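Local coordinates for predicted protease of the collagenase family (Methanopyrus kandleri, PDB 5D88), which binds zinc on a TIM-barrel scaffold and probably hydrolyses peptide bonds, as expected of a member of the U32 peptidase family, at residues Ala82-Thr87 against Pro123-Val128; Glu173-Ile178 against Val184-Ala189. All blocks are in the same frame, centred on the assembly; numbering follows the deposited sequence.

Contact 1: Ala82-Thr87 against Pro123-Val128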
loop_
_atom_site.group_PDB
_atom_site.type_symbol
_atom_site.label_atom_id
_atom_site.label_comp_id
_atom_site.label_asym_id
_atom_site.label_seq_id
_atom_site.Cartn_x
_atom_site.Cartn_y
_atom_site.Cartn_z
ATOM N N ALA A 82 -0.541 -1.195 21.936
ATOM C CA ALA A 82 -1.194 -0.174 21.136
ATOM C C ALA A 82 -1.150 -0.581 19.674
ATOM O O ALA A 82 -0.088 -0.938 19.157
ATOM C CB ALA A 82 -0.480 1.170 21.317
ATOM N N LEU A 83 -2.291 -0.494 19.004
ATOM C CA LEU A 83 -2.381 -0.700 17.562
ATOM C C LEU A 83 -2.301 0.659 16.883
ATOM O O LEU A 83 -3.217 1.484 17.000
ATOM C CB LEU A 83 -3.671 -1.435 17.198
ATOM C CG LEU A 83 -3.919 -1.752 15.722
ATOM C CD1 LEU A 83 -2.866 -2.743 15.189
ATOM C CD2 LEU A 83 -5.298 -2.323 15.556
ATOM N N MET A 84 -1.199 0.879 16.175
ATOM C CA MET A 84 -0.897 2.138 15.484
ATOM C C MET A 84 -0.311 1.755 14.128
ATOM O O MET A 84 0.817 2.087 13.784
ATOM C CB MET A 84 0.076 3.004 16.286
ATOM C CG MET A 84 0.166 4.420 15.761
ATOM S SD MET A 84 1.213 5.443 16.793
ATOM C CE MET A 84 2.736 4.612 16.517
ATOM N N ASP A 85 -1.093 1.010 13.339
ATOM C CA ASP A 85 -0.553 0.322 12.174
ATOM C C ASP A 85 -0.924 0.993 10.863
ATOM O O ASP A 85 -1.045 0.320 9.843
ATOM C CB ASP A 85 -0.961 -1.148 12.161
ATOM C CG ASP A 85 -2.447 -1.374 11.973
ATOM O OD1 ASP A 85 -3.250 -0.453 12.095
ATOM O OD2 ASP A 85 -2.809 -2.529 11.700
ATOM N N PHE A 86 -1.033 2.315 10.863
ATOM C CA PHE A 86 -1.206 3.051 9.623
ATOM C C PHE A 86 -0.199 2.618 8.565
ATOM O O PHE A 86 0.972 2.349 8.860
ATOM C CB PHE A 86 -1.095 4.566 9.857
ATOM C CG PHE A 86 0.222 5.028 10.404
ATOM C CD1 PHE A 86 1.287 5.270 9.554
ATOM C CD2 PHE A 86 0.371 5.265 11.764
ATOM C CE1 PHE A 86 2.470 5.727 10.037
ATOM C CE2 PHE A 86 1.563 5.735 12.272
ATOM C CZ PHE A 86 2.623 5.961 11.408
ATOM N N THR A 87 -0.662 2.577 7.314
ATOM C CA THR A 87 0.201 2.252 6.191
ATOM C C THR A 87 0.651 3.480 5.426
ATOM O O THR A 87 1.451 3.357 4.485
ATOM C CB THR A 87 -0.504 1.262 5.256
ATOM O OG1 THR A 87 -1.810 1.741 4.897
ATOM C CG2 THR A 87 -0.608 -0.093 5.951
ATOM N N PRO A 123 7.742 0.773 8.157
ATOM C CA PRO A 123 9.129 0.400 8.466
ATOM C C PRO A 123 9.909 1.463 9.218
ATOM O O PRO A 123 10.815 1.158 10.016
ATOM C CB PRO A 123 9.735 0.178 7.074
ATOM C CG PRO A 123 8.649 -0.000 6.158
ATOM C CD PRO A 123 7.432 0.643 6.723
ATOM N N TYR A 124 9.611 2.724 8.960
ATOM C CA TYR A 124 10.336 3.774 9.663
ATOM C C TYR A 124 9.990 3.766 11.148
ATOM O O TYR A 124 10.867 3.979 11.997
ATOM C CB TYR A 124 10.014 5.111 9.006
ATOM C CG TYR A 124 10.681 6.321 9.584
ATOM C CD1 TYR A 124 12.046 6.349 9.844
ATOM C CD2 TYR A 124 9.949 7.472 9.826
ATOM C CE1 TYR A 124 12.649 7.500 10.337
ATOM C CE2 TYR A 124 10.544 8.611 10.333
ATOM C CZ TYR A 124 11.888 8.617 10.579
ATOM O OH TYR A 124 12.465 9.754 11.073
ATOM N N LEU A 125 8.712 3.529 11.480
ATOM C CA LEU A 125 8.318 3.425 12.881
ATOM C C LEU A 125 8.964 2.225 13.551
ATOM O O LEU A 125 9.327 2.292 14.729
ATOM C CB LEU A 125 6.805 3.326 13.018
ATOM C CG LEU A 125 6.112 4.633 13.298
ATOM C CD1 LEU A 125 6.388 5.619 12.147
ATOM C CD2 LEU A 125 4.648 4.339 13.486
ATOM N N VAL A 126 9.041 1.093 12.846
ATOM C CA VAL A 126 9.729 -0.077 13.389
ATOM C C VAL A 126 11.127 0.316 13.825
ATOM O O VAL A 126 11.581 -0.008 14.928
ATOM C CB VAL A 126 9.777 -1.213 12.344
ATOM C CG1 VAL A 126 10.649 -2.369 12.830
ATOM C CG2 VAL A 126 8.367 -1.726 12.020
ATOM N N GLU A 127 11.836 1.011 12.944
ATOM C CA GLU A 127 13.225 1.358 13.207
ATOM C C GLU A 127 13.347 2.308 14.399
ATOM O O GLU A 127 14.202 2.121 15.278
ATOM C CB GLU A 127 13.826 1.964 11.936
ATOM C CG GLU A 127 15.318 2.042 11.895
ATOM C CD GLU A 127 15.794 2.461 10.513
ATOM O OE1 GLU A 127 15.199 3.399 9.928
ATOM O OE2 GLU A 127 16.734 1.834 10.002
ATOM N N VAL A 128 12.517 3.347 14.438
ATOM C CA VAL A 128 12.604 4.309 15.536
ATOM C C VAL A 128 12.232 3.648 16.858
ATOM O O VAL A 128 12.902 3.861 17.879
ATOM C CB VAL A 128 11.716 5.537 15.253
ATOM C CG1 VAL A 128 11.715 6.481 16.443
ATOM C CG2 VAL A 128 12.192 6.299 14.009
#

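Contact 2: Glu173-Ile178 against Val184-Ala189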
loop_
_atom_site.group_PDB
_atom_site.type_symbol
_atom_site.label_atom_id
_atom_site.label_comp_id
_atom_site.label_asym_id
_atom_site.label_seq_id
_atom_site.Cartn_x
_atom_site.Cartn_y
_atom_site.Cartn_z
ATOM N N GLU A 173 4.195 -24.690 4.637
ATOM C CA GLU A 173 5.404 -24.532 3.833
ATOM C C GLU A 173 5.906 -23.095 3.877
ATOM O O GLU A 173 7.104 -22.844 4.058
ATOM C CB GLU A 173 5.104 -24.946 2.397
ATOM C CG GLU A 173 6.285 -25.004 1.456
ATOM C CD GLU A 173 5.844 -25.164 -0.001
ATOM O OE1 GLU A 173 5.575 -24.130 -0.660
ATOM O OE2 GLU A 173 5.740 -26.318 -0.477
ATOM N N GLU A 174 5.003 -22.136 3.693
ATOM C CA GLU A 174 5.435 -20.749 3.611
ATOM C C GLU A 174 5.777 -20.190 4.988
ATOM O O GLU A 174 6.736 -19.420 5.128
ATOM C CB GLU A 174 4.369 -19.921 2.898
ATOM C CG GLU A 174 4.287 -20.301 1.417
ATOM C CD GLU A 174 3.268 -19.511 0.600
ATOM O OE1 GLU A 174 2.857 -18.407 1.016
ATOM O OE2 GLU A 174 2.882 -20.007 -0.482
ATOM N N VAL A 175 5.045 -20.586 6.027
ATOM C CA VAL A 175 5.438 -20.152 7.361
ATOM C C VAL A 175 6.791 -20.746 7.720
ATOM O O VAL A 175 7.634 -20.079 8.327
ATOM C CB VAL A 175 4.352 -20.508 8.390
ATOM C CG1 VAL A 175 4.857 -20.281 9.819
ATOM C CG2 VAL A 175 3.107 -19.666 8.126
ATOM N N SER A 176 7.034 -22.000 7.319
ATOM C CA SER A 176 8.313 -22.644 7.604
ATOM C C SER A 176 9.457 -21.934 6.912
ATOM O O SER A 176 10.545 -21.805 7.481
ATOM C CB SER A 176 8.287 -24.100 7.159
ATOM O OG SER A 176 7.771 -24.889 8.191
ATOM N N ALA A 177 9.246 -21.515 5.666
ATOM C CA ALA A 177 10.274 -20.773 4.951
ATOM C C ALA A 177 10.622 -19.482 5.679
ATOM O O ALA A 177 11.789 -19.083 5.720
ATOM C CB ALA A 177 9.807 -20.476 3.526
ATOM N N ILE A 178 9.621 -18.812 6.258
ATOM C CA ILE A 178 9.892 -17.601 7.032
ATOM C C ILE A 178 10.687 -17.940 8.290
ATOM O O ILE A 178 11.677 -17.276 8.606
ATOM C CB ILE A 178 8.582 -16.859 7.361
ATOM C CG1 ILE A 178 8.006 -16.209 6.086
ATOM C CG2 ILE A 178 8.826 -15.781 8.407
ATOM C CD1 ILE A 178 6.544 -15.744 6.178
ATOM N N VAL A 184 12.590 -13.955 14.841
ATOM C CA VAL A 184 11.526 -13.272 15.568
ATOM C C VAL A 184 10.401 -14.234 15.905
ATOM O O VAL A 184 10.306 -15.334 15.348
ATOM C CB VAL A 184 10.946 -12.097 14.762
ATOM C CG1 VAL A 184 11.971 -11.025 14.537
ATOM C CG2 VAL A 184 10.366 -12.605 13.418
ATOM N N GLU A 185 9.536 -13.811 16.818
ATOM C CA GLU A 185 8.290 -14.512 17.046
ATOM C C GLU A 185 7.355 -14.266 15.872
ATOM O O GLU A 185 7.343 -13.185 15.280
ATOM C CB GLU A 185 7.637 -14.018 18.338
ATOM C CG GLU A 185 8.514 -14.139 19.565
ATOM C CD GLU A 185 8.823 -15.563 19.896
ATOM O OE1 GLU A 185 7.878 -16.277 20.258
ATOM O OE2 GLU A 185 10.004 -15.968 19.797
ATOM N N LEU A 186 6.554 -15.269 15.540
ATOM C CA LEU A 186 5.560 -15.113 14.487
ATOM C C LEU A 186 4.154 -15.133 15.067
ATOM O O LEU A 186 3.801 -16.018 15.859
ATOM C CB LEU A 186 5.699 -16.193 13.427
ATOM C CG LEU A 186 7.036 -16.187 12.711
ATOM C CD1 LEU A 186 7.004 -17.312 11.720
ATOM C CD2 LEU A 186 7.320 -14.864 12.008
ATOM N N ARG A 187 3.354 -14.171 14.631
ATOM C CA ARG A 187 1.973 -14.005 15.044
ATOM C C ARG A 187 1.058 -14.219 13.850
ATOM O O ARG A 187 1.408 -13.884 12.711
ATOM C CB ARG A 187 1.766 -12.601 15.607
ATOM C CG ARG A 187 0.354 -12.249 16.043
ATOM C CD ARG A 187 0.269 -10.795 16.542
ATOM N NE ARG A 187 0.756 -10.638 17.903
ATOM C CZ ARG A 187 0.553 -9.566 18.660
ATOM N NH1 ARG A 187 -0.144 -8.530 18.203
ATOM N NH2 ARG A 187 1.051 -9.528 19.885
ATOM N N THR A 188 -0.127 -14.760 14.131
ATOM C CA THR A 188 -1.195 -14.888 13.153
ATOM C C THR A 188 -2.400 -14.087 13.615
ATOM O O THR A 188 -2.748 -14.100 14.801
ATOM C CB THR A 188 -1.593 -16.358 12.957
ATOM O OG1 THR A 188 -2.706 -16.432 12.071
ATOM C CG2 THR A 188 -1.967 -17.016 14.277
ATOM N N ALA A 189 -3.009 -13.370 12.680
ATOM C CA ALA A 189 -4.214 -12.589 12.935
ATOM C C ALA A 189 -5.413 -13.344 12.404
ATOM O O ALA A 189 -5.430 -13.712 11.230
ATOM C CB ALA A 189 -4.135 -11.223 12.258
#

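Contact 1: Ala82-Thr87 against Pro123-Val128
L125, on the helix 123-132, pushes its CD2 methyl between the ends of two side chains, M84 and F86, from the end region of strand 79-83 and the loop it leads into. All three are buried, and the contact is purely apolar: no hydrogen bond crosses it. The closest approach is F86 CZ to L125 CD2 at 3.3 Å, tight for two carbons. The methyl comes in obliquely on the ring, and L125 CD1 reaches the same CZ of F86 more loosely, at 3.9 Å. L125 chi1, at -96°, lies well off a staggered value, which together with the short approach suggests some strain. F86 and L125 point at each other from opposite directions, although the F86 CB leaves the backbone to one side and it is the far end of the ring that closes the distance. M84 runs extended as far as SD, then bends (chi3 65°), bringing M84 CE to 3.6 Å from L125 CD2; the two side chains cross at about a right angle. The F86 side chain also lies about 6 Å from that of the zinc ligand C88, so this packing borders the metal site. Helix 98-113 flanks the cluster, with T105 against M84 and L102 against L125, while V126 turns to V120 of strand 117-120 and to F154 of helix 148-157.

Contact 2: Glu173-Ile178 against Val184-Ala189
No ring or other flat group enters the meeting of L186 with V175 and I178: branched aliphatic side chains alone touch here, methyl against methyl. The guanidinium of the next residue, R187, leaves the strand on its other side, where it makes a cation-pi contact with W25, a salt bridge to E244 and a hydrogen bond to Q81. L186 sends its branched end from strand 185-190 toward helix 172-181 and is received by two residues spaced three apart, roughly one helical turn. L186 CD1 is shared between them, lying 4.1 Å from both V175 CG1 and I178 CG2. Within the helix segment L186 CD2 meets I178, at 4.0 Å from I178 CG2. With chi1 at -61° L186 CG stands beside its backbone N, anti to the carbonyl carbon, and an extended chi2 of 179° carries CD1 forward to the helix, with CD2 branching off beside it. I178 offers its CG2 branch, which lies beside its own carbonyl carbon, and its CB points toward the strand; V175 starts out to one side, and it and L186 slide past each other in opposite directions. These separations are those of relaxed van der Waals packing, and the CA atoms of V175 and L186 stay 8.7 Å apart. A151 of helix 148-157 and the loop residue L168 extend the apolar layer beyond I178. On the strand, the backbone of L186 bonds to D243 and E244. The contact joins the helix and second strand of the beta-alpha-beta unit 161-163, 172-181, 185-190, the outward-facing leucine packing beneath the crossover helix as in a TIM barrel.

Both contacts belong to one closed parallel barrel of eight strands, and each seals a helix of the outer layer to it. Contact 1 comes first along the chain and is complete before contact 2 begins. It links the end region of strand 79-83 to the helix 123-132 that follows the neighbouring strand 117-120; contact 2 instead pairs helix 172-181 with the strand directly after it, 185-190. Their centres lie 19 Å apart and their nearest atoms about 7 Å, without touching. Contact 1 borders the zinc site and the second subunit, whereas contact 2 is remote from the annotated sites and touches no other chain.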